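Local coordinates for CoA-binding domain-containing protein (PDB 1IUK) that probably binds coenzyme A through a Rossmann-like domain, although its cellular function is still unknown, at residues A[4-9]-A[131-136]; A[15-20]-A[65-70]; A[72-77]-A[88-93]; A[108-113]-A[120-125]. All blocks are in the same frame, centred on the assembly; numbering follows the deposited sequence.

Interaction 1: A[4-9]-A[131-136]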
# COMPACT_ATOMS: atom_id res chain seq x y z
N GLN A 4 11.79 -15.70 0.47
CA GLN A 4 11.20 -16.67 1.40
C GLN A 4 10.35 -15.94 2.43
O GLN A 4 9.19 -16.28 2.66
CB GLN A 4 12.31 -17.45 2.11
CG GLN A 4 11.97 -18.88 2.50
CD GLN A 4 12.87 -19.41 3.63
OE1 GLN A 4 13.43 -18.64 4.42
NE2 GLN A 4 13.01 -20.74 3.70
N GLU A 5 10.95 -14.93 3.05
CA GLU A 5 10.28 -14.12 4.05
C GLU A 5 9.17 -13.26 3.45
O GLU A 5 8.07 -13.19 4.01
CB GLU A 5 11.27 -13.23 4.78
CG GLU A 5 10.60 -12.35 5.83
CD GLU A 5 11.60 -11.66 6.74
OE1 GLU A 5 11.17 -10.79 7.54
OE2 GLU A 5 12.80 -11.99 6.66
N LEU A 6 9.45 -12.61 2.32
CA LEU A 6 8.45 -11.77 1.67
C LEU A 6 7.26 -12.62 1.24
O LEU A 6 6.11 -12.17 1.28
CB LEU A 6 9.06 -11.06 0.45
CG LEU A 6 8.12 -10.07 -0.25
CD1 LEU A 6 7.46 -9.16 0.77
CD2 LEU A 6 8.91 -9.26 -1.25
N ARG A 7 7.51 -13.86 0.84
CA ARG A 7 6.40 -14.74 0.45
C ARG A 7 5.54 -15.04 1.67
O ARG A 7 4.31 -14.93 1.63
CB ARG A 7 6.94 -16.04 -0.15
CG ARG A 7 5.90 -16.86 -0.89
CD ARG A 7 6.45 -18.21 -1.32
NE ARG A 7 7.90 -18.16 -1.47
CZ ARG A 7 8.53 -17.89 -2.61
NH1 ARG A 7 7.83 -17.66 -3.71
NH2 ARG A 7 9.86 -17.84 -2.64
N ALA A 8 6.20 -15.42 2.77
CA ALA A 8 5.49 -15.74 4.01
C ALA A 8 4.66 -14.54 4.44
O ALA A 8 3.53 -14.67 4.91
CB ALA A 8 6.48 -16.12 5.12
N TYR A 9 5.23 -13.35 4.25
CA TYR A 9 4.55 -12.13 4.61
C TYR A 9 3.31 -11.85 3.76
O TYR A 9 2.22 -11.58 4.28
CB TYR A 9 5.52 -10.94 4.52
CG TYR A 9 4.98 -9.73 5.23
CD1 TYR A 9 3.85 -9.09 4.74
CD2 TYR A 9 5.48 -9.32 6.46
CE1 TYR A 9 3.22 -8.08 5.45
CE2 TYR A 9 4.86 -8.31 7.19
CZ TYR A 9 3.73 -7.70 6.68
OH TYR A 9 3.04 -6.74 7.39
N LYS A 131 2.80 -11.83 -8.47
CA LYS A 131 2.78 -12.81 -9.54
C LYS A 131 4.06 -13.63 -9.53
O LYS A 131 4.00 -14.85 -9.61
CB LYS A 131 2.65 -12.12 -10.90
CG LYS A 131 1.24 -11.73 -11.23
CD LYS A 131 1.19 -10.87 -12.47
CE LYS A 131 -0.24 -10.61 -12.88
NZ LYS A 131 -0.36 -10.32 -14.33
N ARG A 132 5.20 -12.97 -9.43
CA ARG A 132 6.49 -13.65 -9.43
C ARG A 132 6.74 -14.61 -8.28
O ARG A 132 7.45 -15.61 -8.43
CB ARG A 132 7.63 -12.65 -9.45
CG ARG A 132 9.00 -13.28 -9.25
CD ARG A 132 10.09 -12.22 -9.08
NE ARG A 132 10.05 -11.63 -7.75
CZ ARG A 132 10.68 -12.12 -6.68
NH1 ARG A 132 10.58 -11.50 -5.51
NH2 ARG A 132 11.41 -13.22 -6.79
N LEU A 133 6.17 -14.30 -7.12
CA LEU A 133 6.37 -15.13 -5.94
C LEU A 133 5.38 -16.28 -5.81
O LEU A 133 5.72 -17.32 -5.24
CB LEU A 133 6.30 -14.26 -4.67
CG LEU A 133 7.47 -13.32 -4.38
CD1 LEU A 133 7.07 -12.29 -3.31
CD2 LEU A 133 8.67 -14.13 -3.94
N PHE A 134 4.18 -16.10 -6.36
CA PHE A 134 3.14 -17.11 -6.25
C PHE A 134 2.74 -17.84 -7.52
O PHE A 134 1.77 -18.59 -7.52
CB PHE A 134 1.91 -16.49 -5.59
CG PHE A 134 2.18 -15.94 -4.22
CD1 PHE A 134 2.17 -14.57 -4.00
CD2 PHE A 134 2.54 -16.79 -3.18
CE1 PHE A 134 2.52 -14.05 -2.75
CE2 PHE A 134 2.89 -16.29 -1.95
CZ PHE A 134 2.88 -14.91 -1.73
N ARG A 135 3.48 -17.63 -8.60
CA ARG A 135 3.19 -18.29 -9.87
C ARG A 135 4.49 -18.65 -10.59
O ARG A 135 4.54 -19.62 -11.35
CB ARG A 135 2.33 -17.38 -10.76
CG ARG A 135 1.58 -16.29 -10.01
CD ARG A 135 0.09 -16.34 -10.28
NE ARG A 135 -0.70 -16.21 -9.06
CZ ARG A 135 -1.95 -15.76 -9.02
NH1 ARG A 135 -2.55 -15.39 -10.15
NH2 ARG A 135 -2.59 -15.68 -7.86
N GLY A 136 5.54 -17.86 -10.35
CA GLY A 136 6.83 -18.11 -10.97
C GLY A 136 7.34 -17.02 -11.89
O GLY A 136 8.56 -16.74 -11.86
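Arg7 and Leu133 share the polar bond of this contact, which packs helix 3-12, the first of the chain, against the end of helix 126-134, the last. NH1 of Arg7 reaches the backbone carbonyl O of Leu133 at 2.6 Å. The oxygen lies at the edge of the guanidinium, in its plane, but the N-H points badly (123°), so the bond is weak. The arginine chain leaves with CG trans to its own nitrogen (chi1 -166°) and then bends at chi3, swinging the guanidinium across.

The rest of the contact is van der Waals packing. CD2 of Leu133 sits over one guanidinium face, 3.6 Å from NH1 of Arg7. CD1 of Leu133 meets CG of Leu6 at 3.9 Å, an apolar pair crossing at about a right angle. CG of Arg7 presses on CE2 of Phe134 at 3.2 Å, and the backbone O of Arg7 faces that ring's edge.

Replacing Arg7 with alanine would probably leave the Leu133 carbonyl without this donor and uncover part of the Phe134 ring. Arginine suits the place because its methylenes pack like a hydrocarbon while its guanidinium can still reach a carbonyl. A cation beside the C-terminal carbonyls of helix 126-134 is likely to be favoured by the helix dipole.

Interaction 2: A[15-20]-A[65-70]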
# COMPACT_ATOMS: atom_id res chain seq x y z
N THR A 15 -5.32 -7.53 4.86
CA THR A 15 -5.69 -6.15 4.53
C THR A 15 -4.59 -5.30 3.88
O THR A 15 -3.47 -5.18 4.40
CB THR A 15 -6.19 -5.42 5.79
OG1 THR A 15 -5.15 -5.40 6.76
CG2 THR A 15 -7.35 -6.17 6.40
N ILE A 16 -4.91 -4.74 2.72
CA ILE A 16 -3.95 -3.89 2.01
C ILE A 16 -4.58 -2.51 1.80
O ILE A 16 -5.57 -2.38 1.09
CB ILE A 16 -3.57 -4.47 0.63
CG1 ILE A 16 -3.01 -5.89 0.79
CG2 ILE A 16 -2.54 -3.56 -0.05
CD1 ILE A 16 -2.50 -6.50 -0.51
N ALA A 17 -4.02 -1.49 2.44
CA ALA A 17 -4.53 -0.14 2.27
C ALA A 17 -3.76 0.45 1.09
O ALA A 17 -2.55 0.33 1.02
CB ALA A 17 -4.30 0.70 3.55
N VAL A 18 -4.48 1.08 0.16
CA VAL A 18 -3.85 1.68 -1.01
C VAL A 18 -3.85 3.19 -0.86
O VAL A 18 -4.89 3.85 -0.94
CB VAL A 18 -4.60 1.27 -2.31
CG1 VAL A 18 -3.95 1.94 -3.52
CG2 VAL A 18 -4.60 -0.26 -2.45
N LEU A 19 -2.67 3.74 -0.61
CA LEU A 19 -2.54 5.17 -0.42
C LEU A 19 -2.39 5.82 -1.79
O LEU A 19 -1.38 5.62 -2.48
CB LEU A 19 -1.33 5.47 0.46
CG LEU A 19 -1.26 6.91 0.95
CD1 LEU A 19 -2.36 7.14 1.97
CD2 LEU A 19 0.11 7.17 1.54
N GLY A 20 -3.39 6.60 -2.17
CA GLY A 20 -3.37 7.25 -3.47
C GLY A 20 -4.24 6.48 -4.46
O GLY A 20 -4.07 6.63 -5.67
N LEU A 65 -5.92 7.34 9.02
CA LEU A 65 -6.49 7.23 10.36
C LEU A 65 -7.99 7.01 10.33
O LEU A 65 -8.60 6.75 11.37
CB LEU A 65 -6.16 8.49 11.17
CG LEU A 65 -4.68 8.85 11.36
CD1 LEU A 65 -3.88 7.61 11.72
CD2 LEU A 65 -4.14 9.48 10.09
N ASP A 66 -8.60 7.12 9.16
CA ASP A 66 -10.04 6.90 9.04
C ASP A 66 -10.33 5.40 8.90
O ASP A 66 -11.46 4.96 9.06
CB ASP A 66 -10.61 7.62 7.81
CG ASP A 66 -10.79 9.11 8.02
OD1 ASP A 66 -10.57 9.86 7.04
OD2 ASP A 66 -11.15 9.54 9.15
N LEU A 67 -9.30 4.61 8.61
CA LEU A 67 -9.47 3.17 8.45
C LEU A 67 -9.90 2.61 9.79
O LEU A 67 -9.40 3.02 10.84
CB LEU A 67 -8.16 2.52 7.98
CG LEU A 67 -7.77 2.82 6.53
CD1 LEU A 67 -6.47 2.12 6.13
CD2 LEU A 67 -8.91 2.38 5.63
N LYS A 68 -10.83 1.66 9.75
CA LYS A 68 -11.35 1.08 10.98
C LYS A 68 -10.82 -0.31 11.31
O LYS A 68 -11.44 -1.05 12.08
CB LYS A 68 -12.89 1.08 10.92
CG LYS A 68 -13.54 2.47 11.01
CD LYS A 68 -13.05 3.24 12.25
CE LYS A 68 -13.91 4.48 12.54
NZ LYS A 68 -13.09 5.71 12.79
N GLU A 69 -9.67 -0.67 10.74
CA GLU A 69 -9.07 -1.98 11.00
C GLU A 69 -7.57 -1.98 10.71
O GLU A 69 -7.08 -1.15 9.95
CB GLU A 69 -9.78 -3.06 10.18
CG GLU A 69 -9.31 -3.17 8.74
CD GLU A 69 -9.87 -4.40 8.05
OE1 GLU A 69 -9.51 -5.53 8.45
OE2 GLU A 69 -10.66 -4.23 7.10
N PRO A 70 -6.82 -2.90 11.34
CA PRO A 70 -5.37 -2.99 11.14
C PRO A 70 -5.01 -3.22 9.69
O PRO A 70 -5.75 -3.88 8.97
CB PRO A 70 -4.95 -4.16 12.02
CG PRO A 70 -6.04 -4.25 13.04
CD PRO A 70 -7.29 -3.92 12.29
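Thr15 turns its two branches toward two different residues of the loop 65-70: with chi1 at 61°, OG1 lies between the backbone N and the carbonyl carbon and faces Pro70, while the methyl CG2, trans to the carbonyl carbon, faces Glu69. Glu69 answers from the opposite direction, its CG also held between N and C (chi1 82°) and its chain extended beyond.

The hydroxyl gives its proton to the backbone O of Pro70, OG1 to O 2.7 Å, with the donor 21° out of the carbonyl plane. OG1 is also hydrogen-bonded to the backbone N of Asp72, so one hydroxyl bridges Pro70 and Asp72, just ahead of strand 73-76; threonine suits the place because it is beta-branched, as strands favour, and carries a hydroxyl. The methyl meets OE1 of Glu69 at 3.0 Å, a close approach without a hydrogen bond, and the other carboxylate oxygen has a long, weak ion pair with Arg42. A valine in place of Thr15 would probably leave the Pro70 carbonyl and the Asp72 amide without their shared partner.

Further along the strand, CB of Ala17 touches CD1 of Leu67 at 3.7 Å; the short alanine lets the leucine tip come close to the sheet. Leu67 also packs on Leu44 and Val46 of strand 42-46, and Ala17 on Leu74. The loop thus lies across the face of strands 42-46 and 15-19, just before the chain enters strand 73-76, the neighbour of 15-19 on its other side.

Interaction 3: A[72-77]-A[88-93]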
# COMPACT_ATOMS: atom_id res chain seq x y z
N ASP A 72 -2.19 -4.69 7.08
CA ASP A 72 -1.05 -5.58 6.95
C ASP A 72 -0.03 -5.02 5.99
O ASP A 72 1.17 -5.12 6.21
CB ASP A 72 -1.51 -6.97 6.49
CG ASP A 72 -2.35 -7.68 7.54
OD1 ASP A 72 -3.46 -8.12 7.23
OD2 ASP A 72 -1.89 -7.79 8.70
N ILE A 73 -0.52 -4.42 4.90
CA ILE A 73 0.34 -3.83 3.89
C ILE A 73 -0.19 -2.48 3.46
O ILE A 73 -1.38 -2.34 3.17
CB ILE A 73 0.42 -4.72 2.61
CG1 ILE A 73 0.92 -6.12 2.98
CG2 ILE A 73 1.34 -4.05 1.57
CD1 ILE A 73 1.06 -7.05 1.79
N LEU A 74 0.69 -1.48 3.44
CA LEU A 74 0.29 -0.15 2.97
C LEU A 74 0.95 -0.01 1.60
O LEU A 74 2.17 0.16 1.51
CB LEU A 74 0.77 0.96 3.92
CG LEU A 74 0.40 2.38 3.44
CD1 LEU A 74 -1.10 2.57 3.53
CD2 LEU A 74 1.13 3.42 4.26
N ASP A 75 0.15 -0.14 0.54
CA ASP A 75 0.64 -0.03 -0.84
C ASP A 75 0.54 1.45 -1.19
O ASP A 75 -0.56 1.98 -1.33
CB ASP A 75 -0.26 -0.86 -1.76
CG ASP A 75 0.39 -1.20 -3.10
OD1 ASP A 75 1.62 -1.05 -3.26
OD2 ASP A 75 -0.37 -1.63 -3.99
N VAL A 76 1.70 2.09 -1.30
CA VAL A 76 1.80 3.51 -1.56
C VAL A 76 2.03 3.91 -3.01
O VAL A 76 3.04 3.55 -3.62
CB VAL A 76 2.94 4.14 -0.69
CG1 VAL A 76 2.93 5.66 -0.81
CG2 VAL A 76 2.75 3.72 0.77
N PHE A 77 1.09 4.69 -3.54
CA PHE A 77 1.19 5.17 -4.91
C PHE A 77 1.47 6.68 -4.95
O PHE A 77 1.65 7.24 -6.04
CB PHE A 77 -0.11 4.87 -5.67
CG PHE A 77 -0.28 3.41 -6.03
CD1 PHE A 77 0.20 2.91 -7.25
CD2 PHE A 77 -0.91 2.53 -5.16
CE1 PHE A 77 0.05 1.56 -7.59
CE2 PHE A 77 -1.06 1.17 -5.48
CZ PHE A 77 -0.58 0.69 -6.70
N PRO A 88 3.31 11.41 9.34
CA PRO A 88 2.60 11.36 10.62
C PRO A 88 1.46 10.34 10.65
O PRO A 88 1.36 9.56 11.60
CB PRO A 88 2.08 12.78 10.80
CG PRO A 88 2.98 13.62 9.98
CD PRO A 88 3.37 12.78 8.80
N GLU A 89 0.61 10.34 9.63
CA GLU A 89 -0.50 9.39 9.59
C GLU A 89 -0.01 7.96 9.33
O GLU A 89 -0.64 6.99 9.76
CB GLU A 89 -1.53 9.81 8.53
CG GLU A 89 -1.03 9.76 7.10
CD GLU A 89 -2.17 9.75 6.08
OE1 GLU A 89 -3.35 9.71 6.49
OE2 GLU A 89 -1.88 9.79 4.87
N VAL A 90 1.11 7.83 8.63
CA VAL A 90 1.68 6.51 8.34
C VAL A 90 2.20 5.91 9.65
O VAL A 90 1.84 4.80 10.03
CB VAL A 90 2.85 6.61 7.30
CG1 VAL A 90 3.64 5.31 7.27
CG2 VAL A 90 2.28 6.90 5.91
N LEU A 91 3.03 6.67 10.36
CA LEU A 91 3.57 6.21 11.63
C LEU A 91 2.47 5.93 12.64
O LEU A 91 2.59 5.01 13.44
CB LEU A 91 4.55 7.25 12.17
CG LEU A 91 5.84 7.38 11.34
CD1 LEU A 91 6.61 8.59 11.81
CD2 LEU A 91 6.68 6.12 11.48
N ALA A 92 1.39 6.70 12.60
CA ALA A 92 0.27 6.51 13.52
C ALA A 92 -0.50 5.22 13.25
O ALA A 92 -0.90 4.51 14.17
CB ALA A 92 -0.67 7.69 13.43
N LEU A 93 -0.72 4.94 11.97
CA LEU A 93 -1.44 3.74 11.57
C LEU A 93 -0.60 2.50 11.87
O LEU A 93 -1.14 1.44 12.23
CB LEU A 93 -1.76 3.78 10.07
CG LEU A 93 -2.27 2.50 9.40
CD1 LEU A 93 -3.79 2.44 9.54
CD2 LEU A 93 -1.86 2.49 7.93
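Leu74 reaches from strand 73-76 toward Val90 and Leu93, two residues on the sheet-facing side of helix 87-93. Its CB points at the helix, and the bond to CG continues trans to the backbone N (chi1 179°), which carries the branch point out from the strand. There the side chain forks. CD2 comes to 4.0 Å from CG2 of Val90, the two side chains passing at a slant, whereas CD1 goes to the other partner and lies 4.5 Å from CD2 of Leu93, a looser touch.

Val90 and Leu93 are three positions apart, less than one helical turn, so both can offer a methyl to the same leucine. A forked side chain suits the spot: one methyl serves each helix residue. Leu74 also packs on Ala17 of strand 15-19 and on Leu64 of a loop, while its backbone pairs with Leu97 and Trp99. Helix 87-93, which lies between strands 73-76 and 98-100 in the chain, thereby packs on the parallel sheet of the Rossmann-like domain.

The contact is made by methyl groups alone, and Leu74 and Val90 are buried. No polar bond joins the two segments, so the hold is likely to come from several methyls packing together and excluding water.

Interaction 4: A[108-113]-A[120-125]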
# COMPACT_ATOMS: atom_id res chain seq x y z
N GLU A 108 14.67 9.95 3.42
CA GLU A 108 14.24 10.34 4.75
C GLU A 108 12.99 9.58 5.16
O GLU A 108 12.91 9.05 6.27
CB GLU A 108 13.97 11.85 4.81
CG GLU A 108 13.09 12.26 5.99
CD GLU A 108 13.36 13.66 6.51
OE1 GLU A 108 13.75 14.53 5.70
OE2 GLU A 108 13.18 13.89 7.73
N PHE A 109 12.00 9.53 4.27
CA PHE A 109 10.75 8.84 4.56
C PHE A 109 11.02 7.38 4.88
O PHE A 109 10.45 6.82 5.82
CB PHE A 109 9.81 8.95 3.36
CG PHE A 109 8.47 8.31 3.58
CD1 PHE A 109 7.45 9.00 4.25
CD2 PHE A 109 8.21 7.02 3.11
CE1 PHE A 109 6.20 8.42 4.45
CE2 PHE A 109 6.96 6.43 3.31
CZ PHE A 109 5.95 7.12 3.97
N GLU A 110 11.91 6.76 4.10
CA GLU A 110 12.24 5.36 4.30
C GLU A 110 13.01 5.15 5.58
O GLU A 110 12.79 4.17 6.30
CB GLU A 110 13.04 4.85 3.10
CG GLU A 110 12.22 4.79 1.81
CD GLU A 110 13.05 4.46 0.60
OE1 GLU A 110 13.84 3.50 0.68
OE2 GLU A 110 12.92 5.16 -0.43
N LYS A 111 13.92 6.08 5.88
CA LYS A 111 14.71 5.99 7.10
C LYS A 111 13.81 6.14 8.32
O LYS A 111 14.01 5.44 9.31
CB LYS A 111 15.79 7.07 7.12
CG LYS A 111 16.66 7.05 8.39
CD LYS A 111 17.13 8.46 8.79
CE LYS A 111 18.20 8.41 9.89
NZ LYS A 111 19.16 7.28 9.70
N ALA A 112 12.83 7.03 8.25
CA ALA A 112 11.93 7.23 9.38
C ALA A 112 11.12 5.98 9.69
O ALA A 112 10.85 5.66 10.85
CB ALA A 112 10.99 8.40 9.12
N LEU A 113 10.71 5.27 8.64
CA LEU A 113 9.93 4.05 8.83
C LEU A 113 10.81 2.94 9.43
O LEU A 113 10.37 2.20 10.32
CB LEU A 113 9.33 3.59 7.50
CG LEU A 113 8.14 4.41 6.97
CD1 LEU A 113 7.64 3.76 5.66
CD2 LEU A 113 7.01 4.48 8.00
N VAL A 120 9.96 -1.96 5.07
CA VAL A 120 9.68 -1.23 3.85
C VAL A 120 10.21 -1.97 2.62
O VAL A 120 11.31 -2.52 2.64
CB VAL A 120 10.35 0.17 3.87
CG1 VAL A 120 10.17 0.87 2.53
CG2 VAL A 120 9.75 1.00 4.98
N VAL A 121 9.39 -2.00 1.57
CA VAL A 121 9.81 -2.56 0.29
C VAL A 121 9.61 -1.35 -0.62
O VAL A 121 8.55 -0.72 -0.60
CB VAL A 121 8.90 -3.73 -0.17
CG1 VAL A 121 9.27 -4.13 -1.59
CG2 VAL A 121 9.07 -4.92 0.77
N ALA A 122 10.63 -0.98 -1.39
CA ALA A 122 10.51 0.21 -2.22
C ALA A 122 10.82 0.03 -3.70
O ALA A 122 11.63 -0.81 -4.08
CB ALA A 122 11.39 1.34 -1.64
N ASP A 123 10.16 0.85 -4.51
CA ASP A 123 10.32 0.83 -5.96
C ASP A 123 10.09 -0.55 -6.61
O ASP A 123 10.94 -1.07 -7.34
CB ASP A 123 11.71 1.38 -6.34
CG ASP A 123 11.73 2.04 -7.71
OD1 ASP A 123 12.73 2.71 -8.04
OD2 ASP A 123 10.73 1.90 -8.46
N ARG A 124 8.94 -1.14 -6.31
CA ARG A 124 8.55 -2.44 -6.86
C ARG A 124 7.04 -2.40 -7.06
O ARG A 124 6.34 -1.70 -6.34
CB ARG A 124 8.91 -3.58 -5.90
CG ARG A 124 10.37 -3.96 -5.91
CD ARG A 124 10.55 -5.44 -5.60
NE ARG A 124 10.79 -5.70 -4.18
CZ ARG A 124 11.23 -6.85 -3.68
NH1 ARG A 124 11.51 -7.88 -4.48
NH2 ARG A 124 11.42 -6.98 -2.37
N CYS A 125 6.56 -3.11 -8.07
CA CYS A 125 5.13 -3.16 -8.32
C CYS A 125 4.60 -4.37 -7.56
O CYS A 125 4.98 -5.50 -7.86
CB CYS A 125 4.84 -3.32 -9.82
SG CYS A 125 3.07 -3.28 -10.20
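Leu113 and Val120 meet at about a right angle, the leucine from helix 107-115, the valine from strand 120-122. CG2 of Val120 fits against the leucine chain, 3.5 Å from CD1 and 3.6 Å from CB of Leu113, so a single methyl touches both the base and the tip of its neighbour. The leucine's CG stands trans to the carbonyl carbon (chi1 -74°), and its other methyl, CD2, is turned to Val90 and Leu91 of helix 87-93.

Helix 107-115 is the crossover of the beta-alpha-beta unit formed with strands 98-100 and 120-122, the building block of the Rossmann-like fold. The axis of its segment 108-113 lies 9.8 Å from that of strand 120-122 and runs nearly antiparallel to it, at 158°, as expected for a helix returning the chain between parallel strands. Valine suits the strand through its beta-branch, and leucine the helix through its longer reach.

Glu110, on the same helix about one turn earlier, has its polar partners in the loop before the helix: OE2 takes a hydrogen bond from the backbone N of His106, and OE1 forms a salt bridge with Arg105. Together these bonds probably restrict how the carboxylate can turn. Its CG is only loosely near CG1 of Val120, at 4.5 Å, and OE1 of Glu110 passes CB of the small Ala122 at 4.0 Å.

How the interactions relate
Interactions 2, 3 and 4 all reach the same five-stranded parallel sheet, through strands 15-19, 73-76 and 120-122, and follow one another along the chain; interaction 1 joins helices 3-12 and 126-134 and spans them all along the chain. Interactions 2 and 3 have centres about 7 Å apart on neighbouring strands. Between 3 and 4, with centres about 11 Å apart, helices 87-93 and 107-115 pack on each other. Interaction 1 is farther off, its centre about 19 to 22 Å from the centres of the others, but Tyr9 OH reaches Asp72 O at 2.7 Å. Interaction 1 so brings the first and last helices of this Rossmann-like domain together.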